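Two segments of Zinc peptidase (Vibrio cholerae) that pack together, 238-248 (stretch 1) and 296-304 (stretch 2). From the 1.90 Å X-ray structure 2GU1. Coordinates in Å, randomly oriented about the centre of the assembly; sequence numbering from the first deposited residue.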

ATOM      1  N   ALA A 238       3.121   5.192 -22.627  1.00 26.59           N
ATOM      2  CA  ALA A 238       2.842   4.614 -23.935  1.00 28.03           C
ATOM      3  C   ALA A 238       3.714   3.407 -24.243  1.00 28.98           C
ATOM      4  O   ALA A 238       4.651   3.490 -25.042  1.00 31.98           O
ATOM      5  N   THR A 239       3.402   2.283 -23.616  1.00 27.51           N
ATOM      6  CA  THR A 239       4.166   1.057 -23.821  1.00 26.50           C
ATOM      7  C   THR A 239       3.480   0.066 -24.741  1.00 27.38           C
ATOM      8  O   THR A 239       2.262  -0.097 -24.706  1.00 28.26           O
ATOM      9  N   PRO A 240       4.261  -0.605 -25.597  1.00 27.00           N
ATOM     10  CA  PRO A 240       3.676  -1.598 -26.497  1.00 25.78           C
ATOM     11  C   PRO A 240       3.466  -2.811 -25.591  1.00 25.09           C
ATOM     12  O   PRO A 240       4.124  -2.918 -24.560  1.00 20.99           O
ATOM     13  N   ILE A 241       2.551  -3.705 -25.946  1.00 21.66           N
ATOM     14  CA  ILE A 241       2.359  -4.899 -25.142  1.00 22.02           C
ATOM     15  C   ILE A 241       3.704  -5.621 -25.223  1.00 22.19           C
ATOM     16  O   ILE A 241       4.271  -5.740 -26.313  1.00 22.89           O
ATOM     17  N   GLY A 242       4.225  -6.073 -24.085  1.00 22.22           N
ATOM     18  CA  GLY A 242       5.497  -6.782 -24.088  1.00 22.29           C
ATOM     19  C   GLY A 242       6.699  -5.945 -23.679  1.00 24.59           C
ATOM     20  O   GLY A 242       7.793  -6.481 -23.475  1.00 25.72           O
ATOM     21  N   ALA A 243       6.518  -4.634 -23.561  1.00 22.24           N
ATOM     22  CA  ALA A 243       7.619  -3.768 -23.158  1.00 25.06           C
ATOM     23  C   ALA A 243       7.993  -4.074 -21.716  1.00 25.86           C
ATOM     24  O   ALA A 243       7.120  -4.325 -20.885  1.00 26.39           O
ATOM     25  N   PRO A 244       9.298  -4.062 -21.401  1.00 24.80           N
ATOM     26  CA  PRO A 244       9.728  -4.344 -20.031  1.00 24.80           C
ATOM     27  C   PRO A 244       9.298  -3.261 -19.046  1.00 24.45           C
ATOM     28  O   PRO A 244       9.314  -2.065 -19.362  1.00 24.05           O
ATOM     29  N   VAL A 245       8.911  -3.701 -17.853  1.00 21.25           N
ATOM     30  CA  VAL A 245       8.467  -2.810 -16.783  1.00 21.67           C
ATOM     31  C   VAL A 245       9.438  -3.058 -15.640  1.00 22.53           C
ATOM     32  O   VAL A 245       9.725  -4.210 -15.319  1.00 21.56           O
ATOM     33  N   TYR A 246       9.952  -1.987 -15.040  1.00 22.21           N
ATOM     34  CA  TYR A 246      10.919  -2.114 -13.959  1.00 24.04           C
ATOM     35  C   TYR A 246      10.449  -1.461 -12.671  1.00 24.54           C
ATOM     36  O   TYR A 246       9.705  -0.482 -12.705  1.00 25.52           O
ATOM     37  N   SER A 247      10.913  -1.992 -11.542  1.00 24.44           N
ATOM     38  CA  SER A 247      10.571  -1.419 -10.244  1.00 24.96           C
ATOM     39  C   SER A 247      11.334  -0.112 -10.123  1.00 25.33           C
ATOM     40  O   SER A 247      12.503  -0.029 -10.507  1.00 24.70           O
ATOM     41  N   THR A 248      10.675   0.914  -9.597  1.00 22.99           N
ATOM     42  CA  THR A 248      11.322   2.206  -9.434  1.00 22.82           C
ATOM     43  C   THR A 248      12.117   2.265  -8.130  1.00 23.72           C
ATOM     44  O   THR A 248      12.697   3.298  -7.792  1.00 25.10           O
ATOM     45  N   GLN A 296      15.115  -3.255 -11.514  1.00 32.66           N
ATOM     46  CA  GLN A 296      14.969  -4.657 -11.880  1.00 34.07           C
ATOM     47  C   GLN A 296      13.701  -4.884 -12.701  1.00 33.82           C
ATOM     48  O   GLN A 296      12.657  -4.278 -12.435  1.00 31.11           O
ATOM     49  N   LYS A 297      13.792  -5.752 -13.705  1.00 32.57           N
ATOM     50  CA  LYS A 297      12.631  -6.056 -14.535  1.00 32.20           C
ATOM     51  C   LYS A 297      11.685  -6.901 -13.697  1.00 32.46           C
ATOM     52  O   LYS A 297      12.097  -7.892 -13.093  1.00 33.33           O
ATOM     53  N   ILE A 298      10.416  -6.511 -13.655  1.00 32.34           N
ATOM     54  CA  ILE A 298       9.440  -7.238 -12.856  1.00 29.93           C
ATOM     55  C   ILE A 298       8.243  -7.724 -13.663  1.00 29.05           C
ATOM     56  O   ILE A 298       7.490  -8.593 -13.215  1.00 30.30           O
ATOM     57  N   ALA A 299       8.065  -7.171 -14.857  1.00 27.41           N
ATOM     58  CA  ALA A 299       6.950  -7.581 -15.695  1.00 25.46           C
ATOM     59  C   ALA A 299       7.063  -7.043 -17.108  1.00 25.13           C
ATOM     60  O   ALA A 299       8.012  -6.334 -17.448  1.00 26.12           O
ATOM     61  N   LEU A 300       6.075  -7.390 -17.925  1.00 24.48           N
ATOM     62  CA  LEU A 300       6.016  -6.931 -19.297  1.00 22.72           C
ATOM     63  C   LEU A 300       4.681  -6.209 -19.409  1.00 23.53           C
ATOM     64  O   LEU A 300       3.634  -6.752 -19.024  1.00 22.42           O
ATOM     65  N   ALA A 301       4.721  -4.976 -19.899  1.00 22.32           N
ATOM     66  CA  ALA A 301       3.506  -4.183 -20.057  1.00 19.60           C
ATOM     67  C   ALA A 301       2.494  -4.921 -20.909  1.00 19.50           C
ATOM     68  O   ALA A 301       2.851  -5.786 -21.716  1.00 23.02           O
ATOM     69  N   GLY A 302       1.220  -4.591 -20.742  1.00 20.39           N
ATOM     70  CA  GLY A 302       0.211  -5.285 -21.508  1.00 18.27           C
ATOM     71  C   GLY A 302      -1.031  -4.457 -21.740  1.00 20.02           C
ATOM     72  O   GLY A 302      -0.978  -3.229 -21.745  1.00 21.60           O
ATOM     73  N   ALA A 303      -2.141  -5.156 -21.926  1.00 20.39           N
ATOM     74  CA  ALA A 303      -3.434  -4.543 -22.155  1.00 20.92           C
ATOM     75  C   ALA A 303      -4.496  -5.410 -21.488  1.00 22.95           C
ATOM     76  O   ALA A 303      -5.595  -5.544 -22.012  1.00 23.69           O
ATOM     77  N   THR A 304      -4.157  -6.024 -20.354  1.00 23.95           N
ATOM     78  CA  THR A 304      -5.124  -6.865 -19.645  1.00 27.03           C
ATOM     79  C   THR A 304      -6.054  -5.992 -18.806  1.00 27.41           C
ATOM     80  O   THR A 304      -5.725  -4.848 -18.469  1.00 27.50           O
TER

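Where two strands pair in a sheet, the backbone usually sets the spacing and the side chains fill what remains; this pair from a zinc peptidase is a compact example. The strands 244-246 and 297-300 run antiparallel, and their ladder fixes the register. V245 N donates to A299 O at 2.8 Å, while V245 O accepts from I298 N at 2.9 Å and, more weakly, from A299 N at 3.4 Å. One carbonyl thus serves two successive amides, the signature of the beta bulge that shifts the register between V245 and Y246. Beyond the strands the ladder continues, with S247 N to Q296 O at 3.0 Å, A301 N to A243 O at 2.7 Å and G242 N to A301 O at 2.8 Å.

The apolar packing centres on V245 and A301. V245, with chi1 in t, shares a face of the sheet with A299, their CB atoms 4.4 Å apart. V245 CG2 lies 3.9 Å from A301 CB, and V245 CG1 is 4.4 Å from I298 CG1. The latter residue adopts p for chi1 and t for chi2; its CA-to-CB bond points sideways, but the end of the chain comes nearer, placing I298 CD1 3.8 Å from S247 N. A301 points toward the first stretch and is the residue most covered by its partner; A301 CB also meets A243 CB at 4.3 Å. A301 CB thus lies among V245 CG2, A243 CB and T239 OG1.

The other face carries P244 and L300. L300 (m, t) brings CD2 to 4.0 Å from P244 CA and 3.6 Å from G242 O, while P244 CB rests 3.7 Å from CD of K297, so the aliphatic part of the lysine contributes to the packing. Y246, chi1 in m, points sideways; its CE1 is 3.9 Å from K297 CB, and its hydroxyl is satisfied elsewhere in the structure. At the turn end, I241 (m, t) also points sideways, with CD1 4.0 Å from A303 CB and CG2 4.0 Å from G302 CA.

Polar side chains play a smaller part. T239, chi1 in p, points toward the second stretch and sets OG1 3.3 Å from A301 CB. T239 OG1 also lies 2.9 Å from the oxygen of water 1, in a hydrogen bond, and that water donates to G302 O at 2.7 Å. The water therefore links a side chain of one stretch to the backbone of the other, extending the polar network past the last direct backbone bond.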

ATOM      1  CB  ALA A 238       3.022   5.676 -25.015  1.00 27.37           C
ATOM      2  CB  THR A 239       4.396   0.305 -22.499  1.00 25.50           C
ATOM      3  OG1 THR A 239       3.138   0.136 -21.831  1.00 28.52           O
ATOM      4  CG2 THR A 239       5.352   1.055 -21.611  1.00 23.24           C
ATOM      5  CB  PRO A 240       4.797  -1.871 -27.500  1.00 27.71           C
ATOM      6  CG  PRO A 240       5.647  -0.631 -27.444  1.00 30.61           C
ATOM      7  CD  PRO A 240       5.653  -0.311 -25.975  1.00 28.00           C
ATOM      8  CB  ILE A 241       1.266  -5.809 -25.750  1.00 22.11           C
ATOM      9  CG1 ILE A 241      -0.072  -5.070 -25.753  1.00 21.61           C
ATOM     10  CG2 ILE A 241       1.173  -7.109 -24.968  1.00 24.37           C
ATOM     11  CD1 ILE A 241      -1.225  -5.834 -26.414  1.00 25.48           C
ATOM     12  CB  ALA A 243       7.219  -2.306 -23.285  1.00 25.08           C
ATOM     13  CB  PRO A 244      11.250  -4.442 -20.157  1.00 25.11           C
ATOM     14  CG  PRO A 244      11.546  -3.469 -21.266  1.00 29.15           C
ATOM     15  CD  PRO A 244      10.459  -3.821 -22.275  1.00 24.71           C
ATOM     16  CB  VAL A 245       7.026  -3.169 -16.327  1.00 21.43           C
ATOM     17  CG1 VAL A 245       6.610  -2.317 -15.140  1.00 19.48           C
ATOM     18  CG2 VAL A 245       6.062  -2.971 -17.482  1.00 23.80           C
ATOM     19  CB  TYR A 246      12.232  -1.449 -14.354  1.00 25.93           C
ATOM     20  CG  TYR A 246      12.739  -1.847 -15.716  1.00 30.25           C
ATOM     21  CD1 TYR A 246      13.552  -2.968 -15.882  1.00 29.53           C
ATOM     22  CD2 TYR A 246      12.403  -1.099 -16.844  1.00 29.10           C
ATOM     23  CE1 TYR A 246      14.026  -3.329 -17.145  1.00 32.44           C
ATOM     24  CE2 TYR A 246      12.871  -1.452 -18.110  1.00 32.76           C
ATOM     25  CZ  TYR A 246      13.681  -2.563 -18.251  1.00 32.24           C
ATOM     26  OH  TYR A 246      14.170  -2.890 -19.493  1.00 34.34           O
ATOM     27  CB  SER A 247      10.989  -2.347  -9.099  1.00 24.99           C
ATOM     28  OG  SER A 247      10.796  -1.710  -7.835  1.00 25.62           O
ATOM     29  CB  THR A 248      10.284   3.334  -9.456  1.00 24.50           C
ATOM     30  OG1 THR A 248       9.197   3.001  -8.579  1.00 23.26           O
ATOM     31  CG2 THR A 248       9.747   3.526 -10.874  1.00 21.45           C
ATOM     32  CB  GLN A 296      14.914  -5.520 -10.619  1.00 35.66           C
ATOM     33  CG  GLN A 296      15.000  -7.009 -10.876  1.00 37.58           C
ATOM     34  CD  GLN A 296      14.885  -7.821  -9.602  1.00 39.86           C
ATOM     35  OE1 GLN A 296      15.310  -7.382  -8.533  1.00 39.71           O
ATOM     36  NE2 GLN A 296      14.322  -9.021  -9.712  1.00 40.67           N
ATOM     37  CB  LYS A 297      13.043  -6.819 -15.803  1.00 32.96           C
ATOM     38  CG  LYS A 297      11.858  -7.224 -16.668  1.00 35.06           C
ATOM     39  CD  LYS A 297      12.225  -7.350 -18.146  1.00 38.91           C
ATOM     40  CE  LYS A 297      13.191  -8.488 -18.408  1.00 40.72           C
ATOM     41  NZ  LYS A 297      13.470  -8.628 -19.874  1.00 44.01           N
ATOM     42  CB  ILE A 298       8.945  -6.363 -11.681  1.00 29.66           C
ATOM     43  CG1 ILE A 298       8.298  -5.084 -12.214  1.00 29.11           C
ATOM     44  CG2 ILE A 298      10.114  -6.024 -10.770  1.00 27.13           C
ATOM     45  CD1 ILE A 298       7.822  -4.124 -11.113  1.00 29.10           C
ATOM     46  CB  ALA A 299       5.638  -7.113 -15.077  1.00 27.59           C
ATOM     47  CB  LEU A 300       6.076  -8.119 -20.265  1.00 20.13           C
ATOM     48  CG  LEU A 300       7.335  -8.996 -20.156  1.00 25.05           C
ATOM     49  CD1 LEU A 300       7.276 -10.115 -21.197  1.00 26.91           C
ATOM     50  CD2 LEU A 300       8.581  -8.143 -20.370  1.00 25.72           C
ATOM     51  CB  ALA A 301       3.842  -2.822 -20.671  1.00 22.34           C
ATOM     52  CB  ALA A 303      -3.700  -4.454 -23.639  1.00 21.10           C
ATOM     53  CB  THR A 304      -4.446  -7.923 -18.723  1.00 26.11           C
ATOM     54  OG1 THR A 304      -3.545  -7.282 -17.810  1.00 27.23           O
ATOM     55  CG2 THR A 304      -3.684  -8.960 -19.559  1.00 27.56           C
TER
HETATM   56  O   HOH W   1       1.132  -1.724 -22.648  1.00 25.95           O